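Long-range contacts in AxyAgu115A (Amphibacillus xylanus NBRC 15112, PDB 6NPS), which is an alpha-glucuronidase of glycoside hydrolase family 115 that probably removes glucuronic acid side groups from arabinoglucuronoxylan: residues F193-Y198 / L229-L234; N211-A216 / Y238-G243; V859-F864 / Y947-K952; F787-G792 / V853-G858. The protein carries 3 engineered substitutions. One frame throughout, in Å; residues are numbered along the deposited sequence.

Contact 1: F193-Y198 / L229-L234; sequences FNAEMY and LANVEL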
loop_
_atom_site.group_PDB
_atom_site.type_symbol
_atom_site.label_atom_id
_atom_site.label_comp_id
_atom_site.label_asym_id
_atom_site.label_seq_id
_atom_site.Cartn_x
_atom_site.Cartn_y
_atom_site.Cartn_z
ATOM N N PHE A 193 -23.349 -39.112 9.557
ATOM C CA PHE A 193 -24.630 -38.404 9.566
ATOM C C PHE A 193 -25.786 -39.404 9.697
ATOM O O PHE A 193 -26.675 -39.495 8.843
ATOM C CB PHE A 193 -24.779 -37.549 8.316
ATOM C CG PHE A 193 -23.679 -36.512 8.133
ATOM C CD1 PHE A 193 -22.507 -36.832 7.458
ATOM C CD2 PHE A 193 -23.852 -35.222 8.603
ATOM C CE1 PHE A 193 -21.516 -35.873 7.266
ATOM C CE2 PHE A 193 -22.864 -34.262 8.425
ATOM C CZ PHE A 193 -21.692 -34.588 7.754
ATOM N N ASN A 194 -25.755 -40.161 10.796
ATOM C CA ASN A 194 -26.633 -41.303 11.004
ATOM C C ASN A 194 -27.689 -40.977 12.052
ATOM O O ASN A 194 -27.761 -39.867 12.585
ATOM C CB ASN A 194 -25.815 -42.527 11.422
ATOM C CG ASN A 194 -24.943 -42.250 12.638
ATOM O OD1 ASN A 194 -25.339 -41.477 13.529
ATOM N ND2 ASN A 194 -23.744 -42.867 12.684
ATOM N N ALA A 195 -28.516 -41.979 12.359
ATOM C CA ALA A 195 -29.648 -41.757 13.258
ATOM C C ALA A 195 -29.197 -41.405 14.663
ATOM O O ALA A 195 -29.923 -40.722 15.393
ATOM C CB ALA A 195 -30.516 -43.014 13.303
ATOM N N GLU A 196 -28.034 -41.908 15.077
ATOM C CA GLU A 196 -27.518 -41.596 16.409
ATOM C C GLU A 196 -27.228 -40.110 16.533
ATOM O O GLU A 196 -27.590 -39.465 17.530
ATOM C CB GLU A 196 -26.254 -42.411 16.682
ATOM C CG GLU A 196 -26.496 -43.886 17.066
ATOM C CD GLU A 196 -27.532 -44.603 16.180
ATOM O OE1 GLU A 196 -27.326 -44.706 14.947
ATOM O OE2 GLU A 196 -28.563 -45.058 16.724
ATOM N N MET A 197 -26.588 -39.547 15.516
ATOM C CA MET A 197 -26.355 -38.116 15.497
ATOM C C MET A 197 -27.669 -37.345 15.371
ATOM O O MET A 197 -27.916 -36.405 16.137
ATOM C CB MET A 197 -25.385 -37.786 14.367
ATOM C CG MET A 197 -24.962 -36.322 14.330
ATOM S SD MET A 197 -26.110 -35.417 13.282
ATOM C CE MET A 197 -25.334 -35.653 11.681
ATOM N N TYR A 198 -28.560 -37.769 14.453
ATOM C CA TYR A 198 -29.745 -36.964 14.168
ATOM C C TYR A 198 -30.722 -36.945 15.326
ATOM O O TYR A 198 -31.536 -36.024 15.409
ATOM C CB TYR A 198 -30.476 -37.452 12.891
ATOM C CG TYR A 198 -29.953 -36.678 11.674
ATOM C CD1 TYR A 198 -30.231 -35.318 11.529
ATOM C CD2 TYR A 198 -29.173 -37.296 10.720
ATOM C CE1 TYR A 198 -29.736 -34.584 10.466
ATOM C CE2 TYR A 198 -28.676 -36.591 9.627
ATOM C CZ TYR A 198 -28.958 -35.222 9.513
ATOM O OH TYR A 198 -28.486 -34.499 8.452
ATOM N N LEU A 229 -32.715 -46.214 5.757
ATOM C CA LEU A 229 -33.773 -45.255 6.034
ATOM C C LEU A 229 -33.903 -44.880 7.499
ATOM O O LEU A 229 -34.889 -44.238 7.853
ATOM C CB LEU A 229 -35.129 -45.845 5.588
ATOM C CG LEU A 229 -35.263 -45.939 4.088
ATOM C CD1 LEU A 229 -36.406 -46.946 3.832
ATOM C CD2 LEU A 229 -35.551 -44.580 3.470
ATOM N N ALA A 230 -32.969 -45.262 8.371
ATOM C CA ALA A 230 -33.172 -44.989 9.800
ATOM C C ALA A 230 -33.296 -43.495 10.137
ATOM O O ALA A 230 -33.974 -43.152 11.117
ATOM C CB ALA A 230 -32.060 -45.644 10.622
ATOM N N ASN A 231 -32.672 -42.575 9.381
ATOM C CA ASN A 231 -32.859 -41.152 9.708
ATOM C C ASN A 231 -34.305 -40.722 9.419
ATOM O O ASN A 231 -34.956 -40.020 10.221
ATOM C CB ASN A 231 -31.906 -40.245 8.898
ATOM C CG ASN A 231 -30.446 -40.431 9.232
ATOM O OD1 ASN A 231 -30.085 -40.791 10.351
ATOM N ND2 ASN A 231 -29.576 -40.176 8.243
ATOM N N VAL A 232 -34.791 -41.084 8.236
ATOM C CA VAL A 232 -36.150 -40.785 7.816
ATOM C C VAL A 232 -37.147 -41.405 8.787
ATOM O O VAL A 232 -38.139 -40.769 9.188
ATOM C CB VAL A 232 -36.352 -41.329 6.393
ATOM C CG1 VAL A 232 -37.772 -41.150 5.950
ATOM C CG2 VAL A 232 -35.417 -40.631 5.461
ATOM N N GLU A 233 -36.920 -42.665 9.153
ATOM C CA GLU A 233 -37.877 -43.332 10.030
ATOM C C GLU A 233 -37.922 -42.635 11.386
ATOM O O GLU A 233 -39.008 -42.406 11.924
ATOM C CB GLU A 233 -37.528 -44.812 10.175
ATOM C CG GLU A 233 -37.654 -45.612 8.897
ATOM C CD GLU A 233 -36.930 -46.976 8.949
ATOM O OE1 GLU A 233 -37.208 -47.834 8.084
ATOM O OE2 GLU A 233 -36.078 -47.194 9.839
ATOM N N LEU A 234 -36.758 -42.223 11.911
ATOM C CA LEU A 234 -36.705 -41.570 13.224
ATOM C C LEU A 234 -37.383 -40.204 13.182
ATOM O O LEU A 234 -38.143 -39.850 14.095
ATOM C CB LEU A 234 -35.241 -41.438 13.685
ATOM C CG LEU A 234 -34.994 -40.925 15.120
ATOM C CD1 LEU A 234 -35.698 -41.857 16.130
ATOM C CD2 LEU A 234 -33.517 -40.778 15.469
#

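Contact 2: N211-A216 / Y238-G243; sequences NYLWPA and YGVIMG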
loop_
_atom_site.group_PDB
_atom_site.type_symbol
_atom_site.label_atom_id
_atom_site.label_comp_id
_atom_site.label_asym_id
_atom_site.label_seq_id
_atom_site.Cartn_x
_atom_site.Cartn_y
_atom_site.Cartn_z
ATOM N N ASN A 211 -40.566 -27.595 14.040
ATOM C CA ASN A 211 -41.161 -28.824 13.525
ATOM C C ASN A 211 -40.651 -29.206 12.135
ATOM O O ASN A 211 -41.143 -30.190 11.577
ATOM C CB ASN A 211 -42.729 -28.734 13.495
ATOM C CG ASN A 211 -43.256 -27.609 12.571
ATOM O OD1 ASN A 211 -42.483 -26.955 11.879
ATOM N ND2 ASN A 211 -44.585 -27.401 12.553
ATOM N N TYR A 212 -39.656 -28.510 11.578
ATOM C CA TYR A 212 -39.300 -28.674 10.174
ATOM C C TYR A 212 -37.782 -28.614 10.036
ATOM O O TYR A 212 -37.149 -27.774 10.668
ATOM C CB TYR A 212 -39.967 -27.563 9.342
ATOM C CG TYR A 212 -39.740 -27.545 7.819
ATOM C CD1 TYR A 212 -39.203 -26.421 7.202
ATOM C CD2 TYR A 212 -40.163 -28.610 7.003
ATOM C CE1 TYR A 212 -39.031 -26.355 5.847
ATOM C CE2 TYR A 212 -39.965 -28.555 5.612
ATOM C CZ TYR A 212 -39.435 -27.420 5.048
ATOM O OH TYR A 212 -39.241 -27.335 3.690
ATOM N N LEU A 213 -37.204 -29.490 9.213
ATOM C CA LEU A 213 -35.746 -29.583 9.094
ATOM C C LEU A 213 -35.330 -29.794 7.636
ATOM O O LEU A 213 -35.942 -30.614 6.939
ATOM C CB LEU A 213 -35.237 -30.761 9.953
ATOM C CG LEU A 213 -33.744 -31.093 9.900
ATOM C CD1 LEU A 213 -32.931 -30.023 10.620
ATOM C CD2 LEU A 213 -33.511 -32.456 10.540
ATOM N N TRP A 214 -34.303 -29.056 7.182
ATOM C CA TRP A 214 -33.514 -29.459 6.030
ATOM C C TRP A 214 -32.223 -30.085 6.545
ATOM O O TRP A 214 -31.443 -29.412 7.252
ATOM C CB TRP A 214 -33.174 -28.287 5.107
ATOM C CG TRP A 214 -34.312 -27.594 4.384
ATOM C CD1 TRP A 214 -35.654 -27.919 4.407
ATOM C CD2 TRP A 214 -34.188 -26.438 3.549
ATOM N NE1 TRP A 214 -36.361 -27.006 3.647
ATOM C CE2 TRP A 214 -35.488 -26.096 3.113
ATOM C CE3 TRP A 214 -33.095 -25.632 3.151
ATOM C CZ2 TRP A 214 -35.736 -24.982 2.297
ATOM C CZ3 TRP A 214 -33.339 -24.524 2.358
ATOM C CH2 TRP A 214 -34.656 -24.203 1.942
ATOM N N PRO A 215 -31.951 -31.334 6.220
ATOM C CA PRO A 215 -30.770 -32.010 6.762
ATOM C C PRO A 215 -29.515 -31.669 5.984
ATOM O O PRO A 215 -29.535 -30.992 4.948
ATOM C CB PRO A 215 -31.111 -33.485 6.593
ATOM C CG PRO A 215 -31.925 -33.502 5.322
ATOM C CD PRO A 215 -32.733 -32.213 5.324
ATOM N N ALA A 216 -28.393 -32.126 6.532
ATOM C CA ALA A 216 -27.127 -31.970 5.829
ATOM C C ALA A 216 -27.171 -32.723 4.503
ATOM O O ALA A 216 -27.780 -33.801 4.395
ATOM C CB ALA A 216 -25.976 -32.478 6.698
ATOM N N TYR A 238 -40.736 -39.044 15.484
ATOM C CA TYR A 238 -40.841 -37.869 16.321
ATOM C C TYR A 238 -41.795 -36.817 15.764
ATOM O O TYR A 238 -42.116 -35.864 16.482
ATOM C CB TYR A 238 -39.474 -37.224 16.482
ATOM C CG TYR A 238 -38.525 -37.866 17.478
ATOM C CD1 TYR A 238 -38.910 -38.099 18.809
ATOM C CD2 TYR A 238 -37.234 -38.194 17.105
ATOM C CE1 TYR A 238 -38.024 -38.657 19.716
ATOM C CE2 TYR A 238 -36.353 -38.749 17.994
ATOM C CZ TYR A 238 -36.738 -38.983 19.299
ATOM O OH TYR A 238 -35.836 -39.543 20.174
ATOM N N GLY A 239 -42.226 -36.931 14.511
ATOM C CA GLY A 239 -42.998 -35.856 13.910
ATOM C C GLY A 239 -42.169 -34.650 13.521
ATOM O O GLY A 239 -42.716 -33.552 13.408
ATOM N N VAL A 240 -40.863 -34.814 13.313
ATOM C CA VAL A 240 -40.055 -33.804 12.638
ATOM C C VAL A 240 -40.369 -33.896 11.146
ATOM O O VAL A 240 -40.100 -34.917 10.513
ATOM C CB VAL A 240 -38.562 -34.006 12.911
ATOM C CG1 VAL A 240 -37.700 -33.052 12.042
ATOM C CG2 VAL A 240 -38.281 -33.823 14.404
ATOM N N ILE A 241 -40.954 -32.837 10.587
ATOM C CA ILE A 241 -41.340 -32.798 9.177
ATOM C C ILE A 241 -40.079 -32.558 8.358
ATOM O O ILE A 241 -39.369 -31.568 8.569
ATOM C CB ILE A 241 -42.371 -31.685 8.926
ATOM C CG1 ILE A 241 -43.570 -31.783 9.897
ATOM C CG2 ILE A 241 -42.846 -31.678 7.519
ATOM C CD1 ILE A 241 -44.371 -30.471 9.976
ATOM N N MET A 242 -39.782 -33.450 7.430
ATOM C CA MET A 242 -38.547 -33.280 6.669
ATOM C C MET A 242 -38.804 -32.387 5.462
ATOM O O MET A 242 -39.879 -32.412 4.865
ATOM C CB MET A 242 -37.985 -34.641 6.232
ATOM C CG MET A 242 -37.462 -35.511 7.401
ATOM S SD MET A 242 -36.313 -34.585 8.502
ATOM C CE MET A 242 -35.022 -34.153 7.298
ATOM N N GLY A 243 -37.811 -31.575 5.107
ATOM C CA GLY A 243 -37.892 -30.890 3.826
ATOM C C GLY A 243 -36.567 -30.930 3.093
ATOM O O GLY A 243 -35.619 -31.618 3.495
#

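Contact 3: V859-F864 / Y947-K952; sequences VYELEF and YPDGKK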
loop_
_atom_site.group_PDB
_atom_site.type_symbol
_atom_site.label_atom_id
_atom_site.label_comp_id
_atom_site.label_asym_id
_atom_site.label_seq_id
_atom_site.Cartn_x
_atom_site.Cartn_y
_atom_site.Cartn_z
ATOM N N VAL A 859 -25.546 25.584 -1.224
ATOM C CA VAL A 859 -25.848 24.199 -1.527
ATOM C C VAL A 859 -25.072 23.313 -0.572
ATOM O O VAL A 859 -23.842 23.459 -0.412
ATOM C CB VAL A 859 -25.510 23.861 -2.983
ATOM C CG1 VAL A 859 -26.000 22.441 -3.311
ATOM C CG2 VAL A 859 -26.163 24.893 -3.909
ATOM N N TYR A 860 -25.793 22.406 0.074
ATOM C CA TYR A 860 -25.218 21.440 0.990
ATOM C C TYR A 860 -25.444 20.045 0.447
ATOM O O TYR A 860 -26.417 19.787 -0.279
ATOM C CB TYR A 860 -25.826 21.585 2.410
ATOM C CG TYR A 860 -25.239 22.795 3.118
ATOM C CD1 TYR A 860 -25.638 24.078 2.769
ATOM C CD2 TYR A 860 -24.242 22.655 4.095
ATOM C CE1 TYR A 860 -25.084 25.205 3.395
ATOM C CE2 TYR A 860 -23.683 23.777 4.726
ATOM C CZ TYR A 860 -24.112 25.045 4.367
ATOM O OH TYR A 860 -23.571 26.168 4.961
ATOM N N GLU A 861 -24.536 19.147 0.809
ATOM C CA GLU A 861 -24.750 17.724 0.602
ATOM C C GLU A 861 -25.440 17.153 1.831
ATOM O O GLU A 861 -25.030 17.418 2.963
ATOM C CB GLU A 861 -23.439 16.983 0.339
ATOM C CG GLU A 861 -22.797 17.343 -0.991
ATOM C CD GLU A 861 -23.312 16.516 -2.169
ATOM O OE1 GLU A 861 -24.435 15.967 -2.090
ATOM O OE2 GLU A 861 -22.589 16.421 -3.187
ATOM N N LEU A 862 -26.499 16.387 1.595
ATOM C CA LEU A 862 -27.246 15.694 2.629
ATOM C C LEU A 862 -27.053 14.207 2.374
ATOM O O LEU A 862 -27.484 13.687 1.346
ATOM C CB LEU A 862 -28.721 16.100 2.589
ATOM C CG LEU A 862 -29.718 15.351 3.462
ATOM C CD1 LEU A 862 -29.548 15.749 4.902
ATOM C CD2 LEU A 862 -31.149 15.671 3.000
ATOM N N GLU A 863 -26.376 13.539 3.293
ATOM C CA GLU A 863 -26.013 12.148 3.141
ATOM C C GLU A 863 -26.731 11.323 4.202
ATOM O O GLU A 863 -26.689 11.656 5.390
ATOM C CB GLU A 863 -24.502 11.988 3.262
ATOM C CG GLU A 863 -24.021 10.540 3.214
ATOM C CD GLU A 863 -22.501 10.428 3.214
ATOM O OE1 GLU A 863 -21.831 11.257 3.879
ATOM O OE2 GLU A 863 -21.975 9.523 2.526
ATOM N N PHE A 864 -27.402 10.273 3.769
ATOM C CA PHE A 864 -28.055 9.345 4.673
ATOM C C PHE A 864 -27.186 8.111 4.825
ATOM O O PHE A 864 -26.645 7.592 3.843
ATOM C CB PHE A 864 -29.420 8.911 4.139
ATOM C CG PHE A 864 -30.440 9.974 4.123
ATOM C CD1 PHE A 864 -30.285 11.138 4.860
ATOM C CD2 PHE A 864 -31.610 9.799 3.382
ATOM C CE1 PHE A 864 -31.257 12.125 4.832
ATOM C CE2 PHE A 864 -32.596 10.778 3.362
ATOM C CZ PHE A 864 -32.414 11.943 4.080
ATOM N N TYR A 947 -22.947 18.754 4.901
ATOM C CA TYR A 947 -21.680 19.450 4.726
ATOM C C TYR A 947 -21.760 20.252 3.442
ATOM O O TYR A 947 -22.582 19.950 2.577
ATOM C CB TYR A 947 -20.487 18.479 4.695
ATOM C CG TYR A 947 -20.606 17.323 3.729
ATOM C CD1 TYR A 947 -21.212 16.133 4.114
ATOM C CD2 TYR A 947 -20.108 17.413 2.431
ATOM C CE1 TYR A 947 -21.311 15.055 3.239
ATOM C CE2 TYR A 947 -20.214 16.337 1.544
ATOM C CZ TYR A 947 -20.804 15.166 1.962
ATOM O OH TYR A 947 -20.922 14.101 1.103
ATOM N N PRO A 948 -20.975 21.323 3.315
ATOM C CA PRO A 948 -21.144 22.194 2.144
ATOM C C PRO A 948 -20.760 21.462 0.861
ATOM O O PRO A 948 -19.956 20.522 0.861
ATOM C CB PRO A 948 -20.225 23.398 2.431
ATOM C CG PRO A 948 -19.553 23.143 3.764
ATOM C CD PRO A 948 -20.166 21.927 4.396
ATOM N N ASP A 949 -21.403 21.863 -0.232
ATOM C CA ASP A 949 -21.119 21.297 -1.544
ATOM C C ASP A 949 -19.623 21.317 -1.837
ATOM O O ASP A 949 -18.970 22.362 -1.742
ATOM C CB ASP A 949 -21.868 22.094 -2.618
ATOM C CG ASP A 949 -21.953 21.357 -3.941
ATOM O OD1 ASP A 949 -22.372 21.979 -4.948
ATOM O OD2 ASP A 949 -21.610 20.159 -3.965
ATOM N N GLY A 950 -19.079 20.163 -2.209
ATOM C CA GLY A 950 -17.689 20.092 -2.613
ATOM C C GLY A 950 -16.683 19.830 -1.511
ATOM O O GLY A 950 -15.500 19.623 -1.813
ATOM N N LYS A 951 -17.093 19.826 -0.252
ATOM C CA LYS A 951 -16.156 19.503 0.818
ATOM C C LYS A 951 -16.055 17.996 1.001
ATOM O O LYS A 951 -17.009 17.245 0.773
ATOM C CB LYS A 951 -16.588 20.152 2.139
ATOM C CG LYS A 951 -17.023 21.600 1.986
ATOM C CD LYS A 951 -16.028 22.435 1.181
ATOM C CE LYS A 951 -16.041 23.892 1.628
ATOM N NZ LYS A 951 -14.727 24.545 1.372
ATOM N N LYS A 952 -14.876 17.549 1.403
ATOM C CA LYS A 952 -14.630 16.135 1.632
ATOM C C LYS A 952 -14.181 15.945 3.068
ATOM O O LYS A 952 -13.300 16.663 3.546
ATOM C CB LYS A 952 -13.626 15.554 0.621
ATOM C CG LYS A 952 -14.322 14.833 -0.567
ATOM C CD LYS A 952 -13.553 13.605 -1.119
ATOM C CE LYS A 952 -14.123 12.274 -0.572
ATOM N NZ LYS A 952 -13.449 10.985 -0.965
HETATM O O HOH W 1 -20.314 17.787 -2.828
#

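Contact 4: F787-G792 / V853-G858; sequences FVDTKG and VTQEAG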
loop_
_atom_site.group_PDB
_atom_site.type_symbol
_atom_site.label_atom_id
_atom_site.label_comp_id
_atom_site.label_asym_id
_atom_site.label_seq_id
_atom_site.Cartn_x
_atom_site.Cartn_y
_atom_site.Cartn_z
ATOM N N PHE A 787 -29.009 21.163 15.996
ATOM C CA PHE A 787 -27.617 20.911 15.659
ATOM C C PHE A 787 -26.976 22.198 15.151
ATOM O O PHE A 787 -27.593 22.965 14.405
ATOM C CB PHE A 787 -27.516 19.781 14.628
ATOM C CG PHE A 787 -27.742 18.422 15.229
ATOM C CD1 PHE A 787 -29.026 17.953 15.458
ATOM C CD2 PHE A 787 -26.663 17.626 15.612
ATOM C CE1 PHE A 787 -29.235 16.736 16.052
ATOM C CE2 PHE A 787 -26.856 16.407 16.201
ATOM C CZ PHE A 787 -28.154 15.949 16.420
ATOM N N VAL A 788 -25.755 22.473 15.589
ATOM C CA VAL A 788 -25.109 23.749 15.253
ATOM C C VAL A 788 -23.796 23.429 14.548
ATOM O O VAL A 788 -22.927 22.775 15.132
ATOM C CB VAL A 788 -24.863 24.632 16.486
ATOM C CG1 VAL A 788 -24.155 25.944 16.059
ATOM C CG2 VAL A 788 -26.172 25.020 17.177
ATOM N N ASP A 789 -23.658 23.874 13.295
ATOM C CA ASP A 789 -22.427 23.663 12.535
ATOM C C ASP A 789 -21.309 24.549 13.082
ATOM O O ASP A 789 -21.271 25.748 12.811
ATOM C CB ASP A 789 -22.648 23.954 11.051
ATOM C CG ASP A 789 -21.360 23.765 10.200
ATOM O OD1 ASP A 789 -20.251 23.562 10.760
ATOM O OD2 ASP A 789 -21.463 23.800 8.947
ATOM N N THR A 790 -20.353 23.964 13.789
ATOM C CA THR A 790 -19.147 24.701 14.107
ATOM C C THR A 790 -17.883 24.108 13.500
ATOM O O THR A 790 -16.883 24.820 13.407
ATOM C CB THR A 790 -18.966 24.798 15.624
ATOM O OG1 THR A 790 -18.884 23.475 16.171
ATOM C CG2 THR A 790 -20.128 25.529 16.243
ATOM N N LYS A 791 -17.890 22.842 13.081
ATOM C CA LYS A 791 -16.693 22.202 12.552
ATOM C C LYS A 791 -16.653 22.173 11.028
ATOM O O LYS A 791 -15.702 21.628 10.451
ATOM C CB LYS A 791 -16.576 20.762 13.082
ATOM C CG LYS A 791 -16.323 20.649 14.574
ATOM C CD LYS A 791 -16.198 19.193 14.990
ATOM C CE LYS A 791 -15.458 19.085 16.309
ATOM N NZ LYS A 791 -15.186 17.669 16.671
ATOM N N GLY A 792 -17.638 22.745 10.353
ATOM C CA GLY A 792 -17.707 22.619 8.910
ATOM C C GLY A 792 -18.596 21.495 8.417
ATOM O O GLY A 792 -18.686 21.282 7.204
ATOM N N VAL A 853 -28.327 24.486 12.167
ATOM C CA VAL A 853 -27.907 25.885 11.976
ATOM C C VAL A 853 -26.667 25.895 11.086
ATOM O O VAL A 853 -25.634 25.314 11.439
ATOM C CB VAL A 853 -27.597 26.586 13.309
ATOM C CG1 VAL A 853 -26.951 27.991 13.079
ATOM C CG2 VAL A 853 -28.881 26.721 14.174
ATOM N N THR A 854 -26.765 26.537 9.937
ATOM C CA THR A 854 -25.619 26.629 9.055
ATOM C C THR A 854 -24.883 27.940 9.306
ATOM O O THR A 854 -25.450 28.907 9.821
ATOM C CB THR A 854 -26.053 26.571 7.596
ATOM O OG1 THR A 854 -26.872 27.721 7.316
ATOM C CG2 THR A 854 -26.838 25.306 7.334
ATOM N N GLN A 855 -23.606 27.967 8.916
ATOM C CA GLN A 855 -22.843 29.217 8.940
ATOM C C GLN A 855 -23.035 30.067 7.684
ATOM O O GLN A 855 -22.893 31.293 7.749
ATOM C CB GLN A 855 -21.357 28.913 9.130
ATOM C CG GLN A 855 -21.101 28.083 10.352
ATOM C CD GLN A 855 -19.651 27.740 10.526
ATOM O OE1 GLN A 855 -19.161 26.734 9.999
ATOM N NE2 GLN A 855 -18.943 28.570 11.284
ATOM N N GLU A 856 -23.350 29.452 6.543
ATOM C CA GLU A 856 -23.524 30.169 5.290
ATOM C C GLU A 856 -24.676 29.555 4.505
ATOM O O GLU A 856 -24.883 28.343 4.540
ATOM C CB GLU A 856 -22.237 30.141 4.447
ATOM C CG GLU A 856 -21.363 31.384 4.587
ATOM C CD GLU A 856 -21.795 32.542 3.678
ATOM O OE1 GLU A 856 -20.983 32.962 2.822
ATOM O OE2 GLU A 856 -22.932 33.045 3.821
ATOM N N ALA A 857 -25.444 30.398 3.825
ATOM C CA ALA A 857 -26.418 29.892 2.873
ATOM C C ALA A 857 -25.676 29.218 1.721
ATOM O O ALA A 857 -24.502 29.494 1.469
ATOM C CB ALA A 857 -27.316 31.031 2.372
ATOM N N GLY A 858 -26.338 28.298 1.051
ATOM C CA GLY A 858 -25.748 27.692 -0.120
ATOM C C GLY A 858 -26.204 26.262 -0.286
ATOM O O GLY A 858 -27.109 25.788 0.405
HETATM O O HOH W 2 -22.536 25.594 7.595
HETATM O O HOH W 3 -16.780 27.502 13.702
#

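Contact 1: F193-Y198 / L229-L234
The Tyr198 ring carries Met197 CE over one face, 4.0 Å above its plane and off-centre toward the rim, while Phe193 O lies in plane at its edge. Against this ring comes the amide of Asn231, with the two planes 66° apart. Tyr198 CD2 meets it at 3.6 Å from Asn231 OD1, an oblique approach. With Asn231 CG anti to its own carbonyl carbon (chi1 -66°), the amide is carried across to the start of the other helix. There Asn231 ND2 donates to Phe193 O over 3.0 Å, the acceptor close to the amide plane, and the same nitrogen also reaches Phe222 O, so two carbonyls fix the flip of the amide. Asn231 OD1 comes within 2.8 Å of Ala195 N, but the angle is too poor for a hydrogen bond. Asn194 is the N-cap of its helix: Asn194 OD1 accepts from Met197 N at 3.0 Å, nearly along the C=O axis, and Asn194 ND2 is held by Phe190 O. Beyond the amide the packing is apolar, with Ala195 CB 4.1 Å from Ala230 CB and 4.3 Å from Leu234 CD2. The contact thus joins the first turns of helices 195-207 and 230-238. Helix 181-190 packs against Phe193 and Met197, Phe222 meets the Tyr198 ring edge-to-face, and Leu234 continues along helix 195-207 onto Asp199 and Phe202.

Contact 2: N211-A216 / Y238-G243
Gly243 lies so close against two neighbouring aromatic side chains that a CB on it would fall 2.3 Å from Tyr212 OH, a plain clash. Those aromatics are tied to each other: Trp214 NE1 donates to Tyr212 OH over 2.9 Å, with the oxygen in the indole plane. Tyr212 extends with CG anti to its backbone N (chi1 -179°), which brings Tyr212 CE2 to 3.6 Å from Gly243 CA, while Trp214 CD1 sits 3.4 Å from Gly243 C. The backbones form a parallel ladder. Asn211 O accepts from Ile241 N, Leu213 N donates to Ile241 O at 3.1 Å, almost along the C=O axis, and Gly243 N returns to Leu213 O. Leu213 and Met242 share the face away from Tyr212 and Ile241. Bends at chi2 and chi3 (-50° and -60°) fold Met242 back, so that Met242 CE touches Pro215 CD at 3.6 Å and Leu213 CD2 at 4.0 Å. This is the strand pair of a beta-alpha-beta crossover through helix 230-238, which a Schellman motif ends at Gly239. In the eight-stranded TIM barrel, strand 170-174 pairs with the far edge of 212-214, Met242 bonds backbone-to-backbone with Glu295 and Ile297, and helix 195-207 covers Leu213 and Val240.

Contact 3: V859-F864 / Y947-K952
Glu861 leaves the strand with CB set over one face of the Tyr947 ring, 3.8 Å from the centroid and 23° off the normal, a CH-pi contact displaced toward the rim. Glu861 CG continues along that rim, 3.8 Å from Tyr947 CE2. The chain then bends at chi2 (-86°) and turns its carboxylate toward the type II turn 948-951. Glu861 OE2 takes a hydrogen from a water at 2.7 Å; the same water donates to Asp949 OD2 and accepts from Gly950 N. Glu863 OE1 stands at the ring's edge, near its plane, 3.9 Å from Tyr947 CE1. The backbones join strands 858-866 and 940-948 of the GH115 C-terminal domain: Glu861 and Tyr947 are an antiparallel hydrogen-bonded pair, Glu861 N to Tyr947 O at 2.8 Å, and Asp949 N extends the ladder to Val859 O. An alanine in place of Tyr947 takes the ring away, and Glu861 CB and CG would probably lose their packing and the CH-pi contact. The two acids, Glu861 OE2 and Asp949 OD2, lie 3.9 Å apart; Lys920, in a salt bridge with Glu861 and a long, weak ion pair with Asp949, and the shared water probably let both stay ionised.

Contact 4: F787-G792 / V853-G858
An Asx motif shapes the turn that follows strand 786-788: Asp789 OD1, through its syn lone pair, accepts from Gly792 N at 2.8 Å. The carboxylate gets there because Asp789 CG stands anti to the backbone N (chi1 179°). Its other oxygen, Asp789 OD2, takes a hydrogen from a water 2.5 Å away, and that water accepts from Gln855 N, bridging the two chain segments. Gln855 crosses Asp789 at about a right angle, carboxylate and amide planes 56° apart, and lays its CG 3.4 Å from Asp789 O. Asp789 OD1 and Gln855 OE1 come to 3.4 Å, two acceptors with no bond between them. An alanine at Asp789 would probably loosen the turn, since both the grip on Gly792 N and the water link to Gln855 N depend on the lost carboxylate. Just before the turn, Val788 and Val853 pair in parallel: Val853 N donates to Phe787 O at 2.8 Å and Val853 O accepts from Asp789 N at 3.1 Å. Strand 786-788 thus runs beside the end of strand 847-854. Phe787 and Asp789 pack on strand 794-797, Val788 bonds through its backbone to Tyr964, and Thr854 OG1 reaches Glu924 O.

Contacts 1 and 2 form one cluster in the barrel, their centres 11 Å apart. Their segments alternate along the chain, and Tyr198 OH lies 3.1 Å from Ala216 N, a probable hydrogen bond joining them. Contacts 3 and 4 make a second cluster, also 11 Å between centres, where Pro948 CD packs 3.2 Å from Gly792 O. The two clusters lie on opposite sides of the chain's centre: contacts 2 and 3 come no nearer than about 33 Å between atoms. Each cluster has a glycerol, probably from the crystallisation liquor, about 5 Å from the Trp214 side chain in contact 2 and about 3 Å from that of Tyr947 in contact 3.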